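Local coordinates for HTH hxlR-type domain-containing protein (Enterococcus faecalis, PDB 1Z7U) that probably binds DNA as a winged helix-turn-helix transcriptional regulator, apparently as a dimer joined through its terminal helices, at the interface of chains A and B. Sequence-based numbering; all coordinates share one arbitrary frame. Chains: chain A/B, hypothetical protein EF0647.

The interface of chains A and B. Residues chain A 14-15, 18, 63, 65, 85, 89, 93; chain B 96, 99-100, 103.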
loop_
_atom_site.group_PDB
_atom_site.type_symbol
_atom_site.label_atom_id
_atom_site.label_comp_id
_atom_site.label_asym_id
_atom_site.label_seq_id
_atom_site.Cartn_x
_atom_site.Cartn_y
_atom_site.Cartn_z
ATOM N N LEU A 14 -3.950 3.356 -8.642
ATOM C CA LEU A 14 -3.101 3.300 -9.824
ATOM C C LEU A 14 -1.798 2.569 -9.519
ATOM O O LEU A 14 -1.345 1.736 -10.299
ATOM C CB LEU A 14 -2.827 4.720 -10.326
ATOM C CG LEU A 14 -2.678 5.095 -11.806
ATOM C CD1 LEU A 14 -3.679 4.396 -12.747
ATOM C CD2 LEU A 14 -2.840 6.607 -11.906
ATOM N N ALA A 15 -1.220 2.869 -8.366
ATOM C CA ALA A 15 -0.015 2.186 -7.897
ATOM C C ALA A 15 -0.236 0.675 -7.720
ATOM O O ALA A 15 0.565 -0.127 -8.203
ATOM C CB ALA A 15 0.492 2.833 -6.602
ATOM N N THR A 18 -0.431 -1.640 -10.868
ATOM C CA THR A 18 0.842 -2.052 -11.490
ATOM C C THR A 18 1.460 -3.325 -10.859
ATOM O O THR A 18 2.402 -3.909 -11.421
ATOM C CB THR A 18 1.898 -0.917 -11.476
ATOM O OG1 THR A 18 2.378 -0.702 -10.136
ATOM C CG2 THR A 18 1.316 0.358 -12.026
ATOM N N ASP A 63 5.237 -0.579 -17.210
ATOM C CA ASP A 63 4.836 0.254 -16.089
ATOM C C ASP A 63 6.017 0.935 -15.413
ATOM O O ASP A 63 5.815 1.822 -14.582
ATOM C CB ASP A 63 4.035 -0.572 -15.067
ATOM C CG ASP A 63 2.656 -0.945 -15.578
ATOM O OD1 ASP A 63 2.218 -0.344 -16.582
ATOM O OD2 ASP A 63 2.004 -1.836 -14.991
ATOM N N LEU A 65 8.664 -0.733 -13.747
ATOM C CA LEU A 65 9.076 -1.395 -12.503
ATOM C C LEU A 65 10.269 -2.315 -12.713
ATOM O O LEU A 65 11.039 -2.557 -11.794
ATOM C CB LEU A 65 7.925 -2.216 -11.928
ATOM C CG LEU A 65 6.657 -1.534 -11.446
ATOM C CD1 LEU A 65 5.598 -2.595 -11.217
ATOM C CD2 LEU A 65 6.962 -0.784 -10.178
ATOM N N GLU A 85 12.204 3.052 -9.398
ATOM C CA GLU A 85 10.789 3.047 -8.990
ATOM C C GLU A 85 10.323 1.657 -8.566
ATOM O O GLU A 85 9.456 1.533 -7.709
ATOM C CB GLU A 85 9.871 3.604 -10.090
ATOM C CG GLU A 85 10.090 5.073 -10.442
ATOM C CD GLU A 85 9.899 6.034 -9.270
ATOM O OE1 GLU A 85 9.188 5.704 -8.298
ATOM O OE2 GLU A 85 10.461 7.156 -9.327
ATOM N N LEU A 89 8.707 0.953 -4.926
ATOM C CA LEU A 89 7.413 0.280 -4.703
ATOM C C LEU A 89 7.588 -0.949 -3.818
ATOM O O LEU A 89 6.767 -1.218 -2.934
ATOM C CB LEU A 89 6.735 -0.096 -6.018
ATOM C CG LEU A 89 5.299 -0.666 -5.967
ATOM C CD1 LEU A 89 4.307 0.212 -5.191
ATOM C CD2 LEU A 89 4.804 -0.848 -7.387
ATOM N N LEU A 93 5.482 -1.439 -0.386
ATOM C CA LEU A 93 4.779 -2.701 -0.130
ATOM C C LEU A 93 5.285 -3.441 1.109
ATOM O O LEU A 93 4.485 -4.063 1.827
ATOM C CB LEU A 93 4.804 -3.609 -1.362
ATOM C CG LEU A 93 4.018 -3.131 -2.594
ATOM C CD1 LEU A 93 4.125 -4.151 -3.723
ATOM C CD2 LEU A 93 2.561 -2.855 -2.280
ATOM N N LEU B 96 2.972 4.430 -1.089
ATOM C CA LEU B 96 2.199 3.844 -2.174
ATOM C C LEU B 96 1.573 4.945 -3.052
ATOM O O LEU B 96 1.719 4.936 -4.261
ATOM C CB LEU B 96 1.104 2.957 -1.578
ATOM C CG LEU B 96 0.727 1.559 -2.066
ATOM C CD1 LEU B 96 -0.782 1.326 -1.888
ATOM C CD2 LEU B 96 1.178 1.222 -3.496
ATOM N N TRP B 99 3.980 6.861 -5.281
ATOM C CA TRP B 99 4.324 6.043 -6.403
ATOM C C TRP B 99 3.264 6.168 -7.501
ATOM O O TRP B 99 3.604 6.357 -8.659
ATOM C CB TRP B 99 4.543 4.585 -5.953
ATOM C CG TRP B 99 5.365 3.902 -6.932
ATOM C CD1 TRP B 99 6.748 3.737 -6.901
ATOM C CD2 TRP B 99 4.915 3.356 -8.174
ATOM N NE1 TRP B 99 7.149 3.096 -8.047
ATOM C CE2 TRP B 99 6.050 2.856 -8.845
ATOM C CE3 TRP B 99 3.657 3.212 -8.773
ATOM C CZ2 TRP B 99 5.960 2.242 -10.104
ATOM C CZ3 TRP B 99 3.574 2.602 -10.008
ATOM C CH2 TRP B 99 4.715 2.132 -10.663
ATOM N N GLY B 100 1.984 6.090 -7.148
ATOM C CA GLY B 100 0.916 6.245 -8.142
ATOM C C GLY B 100 0.935 7.621 -8.784
ATOM O O GLY B 100 0.631 7.781 -9.971
ATOM N N PHE B 103 3.729 7.887 -11.339
ATOM C CA PHE B 103 3.304 7.061 -12.452
ATOM C C PHE B 103 2.307 7.807 -13.346
ATOM O O PHE B 103 2.497 7.862 -14.567
ATOM C CB PHE B 103 2.709 5.765 -11.895
ATOM C CG PHE B 103 2.201 4.810 -12.941
ATOM C CD1 PHE B 103 3.088 4.060 -13.714
ATOM C CD2 PHE B 103 0.834 4.632 -13.133
ATOM C CE1 PHE B 103 2.626 3.173 -14.671
ATOM C CE2 PHE B 103 0.358 3.738 -14.100
ATOM C CZ PHE B 103 1.262 3.002 -14.862
#
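The indole of B:Trp99 forms the apolar centre of a two-fold symmetric interface between winged helix-turn-helix subunits of the HxlR/MarR type, probably the dimer used for DNA binding. It projects from the C-terminal helix 84-109, its CG anti to the backbone N (chi1 -158°), into a pocket lined by A:Ala15 of helix 8-17, A:Thr18 just beyond it, A:Leu65 in the loop after helix 50-63, and the C-terminal helix of chain A. A:Leu89 crosses it at about a right angle and covers one face, with CD2 lying 4.1 Å above the ring plane over the centre of B:Trp99 and CB over the five-membered ring. The six-membered ring reaches A:Leu65 and, tip to tip, A:Thr18, whose CG2 lies 3.8 Å from B:Trp99 CZ3. One turn back, B:Leu96 CD2 wedges between A:Ala15 CB (3.6 Å) and A:Leu89 CD1. One turn on, B:Phe103, its CG also anti to the backbone N (chi1 179°), takes A:Thr18 CG2 on a face near the rim and A:Leu14 CG at its edge, 3.8 Å from CD2 of the phenyl ring. The hydroxyl OG1 of A:Thr18 donates to the carbonyl O of A:Ala15 (2.7 Å), which helps hold the side chain in the crowded position (chi1 71°), with CG2 turned toward both aromatic rings. B:Phe103 CE1 comes within 3.5 Å of the backbone O of A:Asp63. At the polar rim, B:Trp99 NE1 donates to the backbone O of A:Glu85 (2.8 Å), a bent bond approaching from above the carbonyl plane, while the bent A:Glu85 chain brings carboxylate OE1 beside the same N-H.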